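Local atomic coordinates of isochorismatase hydrolase (Alkaliphilus metalliredigens, PDB entry 3HB7), a protein that probably acts as a hydrolase of the isochorismatase family, with a substrate that has not been established. Residues Q59-K64 against W81-I86; W129-V134 against T155-E160. One frame throughout, in Å; residues are numbered along the deposited sequence.

In the fold
Both contacts are mostly buried. Contact 1 lies farther out, about 16 Å from the centre of the chain to its own centre, against about 11 Å for contact 2. It sets the end of strand 53-60 on a later part of the long loop that follows this strand. Contact 2 sets the turn before helix 133-143 on the segment that begins with strand 155-156, so the two contacts share no element. Their nearest atoms are about 5 Å apart. Contact 1 combines the Gln59 side chain packing on Phe85 with one hydroxyl bond. Contact 2 is made of weak polar bonds and a lysine chain over one face of a partly exposed tryptophan.

Contact 1 (Q59-K64 against W81-I86); sequences QEAHRK and WGSDFI
Gln59 meets Phe85 near the carboxyl end of strand 53-60. Its CG sits between the backbone N and the carbonyl carbon (chi1 76°), and the rest of the chain is extended. Gln59 and Phe85 cross at about a right angle. The CB of Gln59 is 3.6 Å from CZ of Phe85. The CD of Gln59 is 3.9 Å from the same CZ. The amide and ring planes are 32° apart. Leu16 and Ile97 touch both side chains. An alanine here would keep the CB contact but is likely to leave Phe85 CZ and CE2 without the contacts of CG and the amide, opening a gap beside the ring.

Glu60 takes part through its backbone. Its O accepts a hydrogen bond from OG of Ser83, at 2.8 Å. The C=O...OG angle is 144°, with OG close to the carbonyl plane. The hydroxyl is anti to the backbone N of Ser83, which carries OG across to the strand. Glu60 OE1 accepts from Ala76 N, and the backbone N of Glu60 bonds to Asp14.

Ala61 adds van der Waals contact. Its CB is 3.8 Å from OG of Ser83, beside the bond to Glu60 O. On the loop, Asp84 N bonds to Trp81 O at 3.1 Å, a turn that presents Ser83. Asp84 bonds through OD2 to Tyr90.

Backbone bonds from Gln59 to Val98 and Lys100 hold the strand to its neighbour 96-100. In this protein the long loop after strand 53-60 folds back onto the carboxyl end of that strand. The strand belongs to a parallel sheet of order 3-2-1-4-5-6 flanked by helices, the alpha/beta fold of the isochorismatase family.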
loop_
_atom_site.group_PDB
_atom_site.type_symbol
_atom_site.label_atom_id
_atom_site.label_comp_id
_atom_site.label_asym_id
_atom_site.label_seq_id
_atom_site.Cartn_x
_atom_site.Cartn_y
_atom_site.Cartn_z
ATOM N N GLN E 59 18.202 -37.360 -17.653
ATOM C CA GLN E 59 18.362 -36.127 -18.360
ATOM C C GLN E 59 17.136 -35.751 -19.150
ATOM O O GLN E 59 16.594 -36.541 -19.864
ATOM C CB GLN E 59 19.560 -36.209 -19.292
ATOM C CG GLN E 59 19.309 -36.988 -20.515
ATOM C CD GLN E 59 20.513 -37.204 -21.361
ATOM O OE1 GLN E 59 21.284 -36.307 -21.555
ATOM N NE2 GLN E 59 20.697 -38.396 -21.831
ATOM N N GLU E 60 16.740 -34.505 -19.023
ATOM C CA GLU E 60 15.681 -33.941 -19.816
ATOM C C GLU E 60 16.176 -33.835 -21.222
ATOM O O GLU E 60 17.258 -33.370 -21.446
ATOM C CB GLU E 60 15.341 -32.564 -19.290
ATOM C CG GLU E 60 14.358 -31.804 -20.098
ATOM C CD GLU E 60 13.923 -30.528 -19.425
ATOM O OE1 GLU E 60 14.182 -29.463 -19.957
ATOM O OE2 GLU E 60 13.334 -30.589 -18.354
ATOM N N ALA E 61 15.378 -34.318 -22.154
ATOM C CA ALA E 61 15.713 -34.338 -23.550
ATOM C C ALA E 61 14.526 -34.083 -24.464
ATOM O O ALA E 61 14.031 -34.983 -25.061
ATOM C CB ALA E 61 16.352 -35.637 -23.889
ATOM N N HIS E 62 14.098 -32.851 -24.587
ATOM C CA HIS E 62 12.907 -32.548 -25.340
ATOM C C HIS E 62 13.136 -32.694 -26.810
ATOM O O HIS E 62 14.239 -32.660 -27.258
ATOM C CB HIS E 62 12.443 -31.138 -25.048
ATOM C CG HIS E 62 11.846 -30.975 -23.697
ATOM N ND1 HIS E 62 10.506 -31.114 -23.459
ATOM C CD2 HIS E 62 12.406 -30.696 -22.508
ATOM C CE1 HIS E 62 10.262 -30.928 -22.184
ATOM N NE2 HIS E 62 11.401 -30.669 -21.583
ATOM N N ARG E 63 12.060 -32.837 -27.556
ATOM C CA ARG E 63 12.094 -32.808 -28.997
ATOM C C ARG E 63 12.420 -31.433 -29.482
ATOM O O ARG E 63 11.962 -30.476 -28.932
ATOM C CB ARG E 63 10.723 -33.080 -29.525
ATOM C CG ARG E 63 10.155 -34.353 -29.156
ATOM C CD ARG E 63 9.412 -34.885 -30.308
ATOM N NE ARG E 63 8.009 -34.609 -30.197
ATOM C CZ ARG E 63 7.249 -34.282 -31.219
ATOM N NH1 ARG E 63 7.764 -34.194 -32.418
ATOM N NH2 ARG E 63 5.977 -34.045 -31.041
ATOM N N LYS E 64 13.171 -31.338 -30.560
ATOM C CA LYS E 64 13.521 -30.042 -31.129
ATOM C C LYS E 64 12.340 -29.101 -31.359
ATOM O O LYS E 64 11.348 -29.468 -31.953
ATOM C CB LYS E 64 14.301 -30.227 -32.420
ATOM N N TRP E 81 24.242 -29.980 -26.476
ATOM C CA TRP E 81 25.184 -29.850 -25.396
ATOM C C TRP E 81 24.467 -29.574 -24.087
ATOM O O TRP E 81 24.851 -30.051 -23.050
ATOM C CB TRP E 81 26.191 -28.733 -25.717
ATOM C CG TRP E 81 27.104 -28.405 -24.600
ATOM C CD1 TRP E 81 28.239 -29.038 -24.289
ATOM C CD2 TRP E 81 26.943 -27.376 -23.631
ATOM N NE1 TRP E 81 28.808 -28.483 -23.200
ATOM C CE2 TRP E 81 28.026 -27.455 -22.771
ATOM C CE3 TRP E 81 25.987 -26.405 -23.407
ATOM C CZ2 TRP E 81 28.187 -26.608 -21.708
ATOM C CZ3 TRP E 81 26.147 -25.568 -22.357
ATOM C CH2 TRP E 81 27.236 -25.670 -21.518
ATOM N N GLY E 82 23.410 -28.796 -24.154
ATOM C CA GLY E 82 22.670 -28.425 -22.970
ATOM C C GLY E 82 22.065 -29.605 -22.270
ATOM O O GLY E 82 22.003 -29.643 -21.072
ATOM N N SER E 83 21.627 -30.573 -23.052
ATOM C CA SER E 83 21.051 -31.804 -22.551
ATOM C C SER E 83 22.008 -32.674 -21.789
ATOM O O SER E 83 21.610 -33.421 -20.937
ATOM C CB SER E 83 20.426 -32.594 -23.678
ATOM O OG SER E 83 19.391 -33.394 -23.204
ATOM N N ASP E 84 23.283 -32.582 -22.130
ATOM C CA ASP E 84 24.297 -33.475 -21.584
ATOM C C ASP E 84 24.660 -33.239 -20.153
ATOM O O ASP E 84 24.526 -32.163 -19.644
ATOM C CB ASP E 84 25.552 -33.464 -22.436
ATOM C CG ASP E 84 26.158 -34.827 -22.580
ATOM O OD1 ASP E 84 25.447 -35.812 -22.375
ATOM O OD2 ASP E 84 27.343 -34.925 -22.897
ATOM N N PHE E 85 25.128 -34.284 -19.512
ATOM C CA PHE E 85 25.563 -34.192 -18.147
ATOM C C PHE E 85 26.801 -33.321 -18.040
ATOM O O PHE E 85 27.598 -33.248 -18.940
ATOM C CB PHE E 85 25.778 -35.579 -17.569
ATOM C CG PHE E 85 24.606 -36.472 -17.741
ATOM C CD1 PHE E 85 23.568 -36.428 -16.878
ATOM C CD2 PHE E 85 24.526 -37.319 -18.797
ATOM C CE1 PHE E 85 22.493 -37.211 -17.064
ATOM C CE2 PHE E 85 23.454 -38.093 -18.973
ATOM C CZ PHE E 85 22.444 -38.039 -18.107
ATOM N N ILE E 86 26.923 -32.619 -16.941
ATOM C CA ILE E 86 28.110 -31.880 -16.688
ATOM C C ILE E 86 29.182 -32.888 -16.380
ATOM O O ILE E 86 28.916 -33.920 -15.812
ATOM C CB ILE E 86 27.917 -30.937 -15.537
ATOM C CG1 ILE E 86 27.405 -31.697 -14.342
ATOM C CG2 ILE E 86 26.958 -29.884 -15.914
ATOM C CD1 ILE E 86 27.517 -30.965 -13.108
#

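Contact 2 (W129-V134 against T155-E160); sequences WTNVCV and TASKTE
Lys158 CB lies over one face of the six-membered ring of Trp129, offset toward its rim. It is 3.9 Å from the ring centroid and 15° off the ring normal, a CH-pi contact. The two side chains run side by side and point the same way, and Lys158 CD reaches CH2 of Trp129 at 3.6 Å. CG of Lys158 is anti to its backbone N (chi1 -163°), which starts the aliphatic chain along the indole.

Other nonpolar contact is slight: Val134 CG1 touches CG2 of Thr155 at 4.1 Å.

The polar links are weak. Thr130 N donates to Ala156 O at 2.8 Å, with an angle of only 127° at the hydrogen. The same oxygen lies 3.2 Å from CA of Trp129 in a CA-H...O contact. Asn131 ND2 gives a weak bond to OG of Ser157, at 2.7 Å, and that OG also packs on CB of Trp129. Thr155 OG1 bonds instead to Leu151 O.

Within the turn, Trp129 O accepts from Val132 N and Val134 N, which approach from opposite faces of its plane. A cis peptide precedes Trp129, and Cys133 follows at the start of helix 133-143. This is consistent with the nucleophile site of isochorismatase-like cysteine hydrolases.

Two weak, bent hydrogen bonds and the CH-pi contact thus join the segments, while the exposed lysine chain lies against part of one indole face.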
loop_
_atom_site.group_PDB
_atom_site.type_symbol
_atom_site.label_atom_id
_atom_site.label_comp_id
_atom_site.label_asym_id
_atom_site.label_seq_id
_atom_site.Cartn_x
_atom_site.Cartn_y
_atom_site.Cartn_z
ATOM N N TRP E 129 15.235 -29.612 -9.915
ATOM C CA TRP E 129 14.988 -28.807 -8.746
ATOM C C TRP E 129 14.243 -29.602 -7.739
ATOM O O TRP E 129 13.438 -30.416 -8.077
ATOM C CB TRP E 129 14.097 -27.620 -9.045
ATOM C CG TRP E 129 14.465 -26.738 -10.129
ATOM C CD1 TRP E 129 15.422 -26.921 -11.029
ATOM C CD2 TRP E 129 13.852 -25.502 -10.435
ATOM N NE1 TRP E 129 15.462 -25.887 -11.887
ATOM C CE2 TRP E 129 14.495 -24.997 -11.539
ATOM C CE3 TRP E 129 12.806 -24.781 -9.884
ATOM C CZ2 TRP E 129 14.137 -23.816 -12.109
ATOM C CZ3 TRP E 129 12.457 -23.627 -10.446
ATOM C CH2 TRP E 129 13.114 -23.146 -11.542
ATOM N N THR E 130 14.443 -29.266 -6.490
ATOM C CA THR E 130 13.903 -30.012 -5.402
ATOM C C THR E 130 12.410 -30.046 -5.478
ATOM O O THR E 130 11.812 -31.065 -5.239
ATOM C CB THR E 130 14.274 -29.340 -4.085
ATOM O OG1 THR E 130 15.671 -29.155 -4.035
ATOM C CG2 THR E 130 13.866 -30.170 -2.935
ATOM N N ASN E 131 11.810 -28.912 -5.789
ATOM C CA ASN E 131 10.377 -28.788 -5.779
ATOM C C ASN E 131 9.723 -29.078 -7.100
ATOM O O ASN E 131 8.541 -29.057 -7.198
ATOM C CB ASN E 131 9.954 -27.428 -5.233
ATOM C CG ASN E 131 10.521 -26.301 -6.003
ATOM O OD1 ASN E 131 9.820 -25.404 -6.379
ATOM N ND2 ASN E 131 11.787 -26.359 -6.277
ATOM N N VAL E 132 10.507 -29.336 -8.116
ATOM C CA VAL E 132 9.952 -29.623 -9.405
ATOM C C VAL E 132 10.186 -31.035 -9.855
ATOM O O VAL E 132 9.499 -31.917 -9.458
ATOM C CB VAL E 132 10.473 -28.671 -10.431
ATOM C CG1 VAL E 132 9.790 -28.885 -11.731
ATOM C CG2 VAL E 132 10.264 -27.283 -9.959
ATOM N N CYS E 133 11.167 -31.233 -10.702
ATOM C CA CYS E 133 11.442 -32.544 -11.266
ATOM C C CYS E 133 11.837 -33.569 -10.220
ATOM O O CYS E 133 11.452 -34.689 -10.299
ATOM C CB CYS E 133 12.438 -32.480 -12.417
ATOM S SG CYS E 133 11.871 -31.667 -13.861
ATOM N N VAL E 134 12.576 -33.164 -9.215
ATOM C CA VAL E 134 12.878 -34.051 -8.136
ATOM C C VAL E 134 11.643 -34.491 -7.384
ATOM O O VAL E 134 11.460 -35.642 -7.126
ATOM C CB VAL E 134 13.840 -33.399 -7.165
ATOM C CG1 VAL E 134 13.970 -34.194 -5.957
ATOM C CG2 VAL E 134 15.136 -33.226 -7.775
ATOM N N THR E 155 20.058 -32.305 -2.971
ATOM C CA THR E 155 19.099 -31.698 -3.868
ATOM C C THR E 155 19.144 -30.191 -3.748
ATOM O O THR E 155 19.537 -29.666 -2.744
ATOM C CB THR E 155 17.691 -32.163 -3.566
ATOM O OG1 THR E 155 17.472 -32.131 -2.168
ATOM C CG2 THR E 155 17.498 -33.552 -4.019
ATOM N N ALA E 156 18.754 -29.510 -4.797
ATOM C CA ALA E 156 18.828 -28.089 -4.819
ATOM C C ALA E 156 17.704 -27.561 -5.657
ATOM O O ALA E 156 17.082 -28.295 -6.355
ATOM C CB ALA E 156 20.128 -27.659 -5.371
ATOM N N SER E 157 17.497 -26.265 -5.607
ATOM C CA SER E 157 16.502 -25.609 -6.400
ATOM C C SER E 157 16.974 -24.234 -6.738
ATOM O O SER E 157 18.019 -23.840 -6.340
ATOM C CB SER E 157 15.165 -25.529 -5.692
ATOM O OG SER E 157 14.174 -25.204 -6.624
ATOM N N LYS E 158 16.155 -23.508 -7.465
ATOM C CA LYS E 158 16.468 -22.180 -7.927
ATOM C C LYS E 158 16.692 -21.228 -6.772
ATOM O O LYS E 158 17.523 -20.369 -6.849
ATOM C CB LYS E 158 15.330 -21.686 -8.784
ATOM C CG LYS E 158 15.656 -20.536 -9.642
ATOM C CD LYS E 158 14.431 -20.060 -10.364
ATOM C CE LYS E 158 14.787 -19.115 -11.468
ATOM N NZ LYS E 158 14.709 -19.710 -12.830
ATOM N N THR E 159 15.947 -21.385 -5.701
ATOM C CA THR E 159 16.163 -20.584 -4.528
ATOM C C THR E 159 16.135 -21.444 -3.299
ATOM O O THR E 159 15.566 -22.501 -3.300
ATOM C CB THR E 159 15.111 -19.513 -4.376
ATOM O OG1 THR E 159 13.872 -20.106 -4.016
ATOM C CG2 THR E 159 14.921 -18.809 -5.644
ATOM N N GLU E 160 16.750 -20.966 -2.241
ATOM C CA GLU E 160 16.811 -21.683 -0.996
ATOM C C GLU E 160 15.424 -21.873 -0.422
ATOM O O GLU E 160 15.151 -22.854 0.244
ATOM C CB GLU E 160 17.745 -20.995 -0.008
ATOM C CG GLU E 160 19.037 -21.769 0.293
ATOM C CD GLU E 160 20.112 -20.933 0.994
ATOM O OE1 GLU E 160 19.878 -20.466 2.120
ATOM O OE2 GLU E 160 21.194 -20.746 0.427
#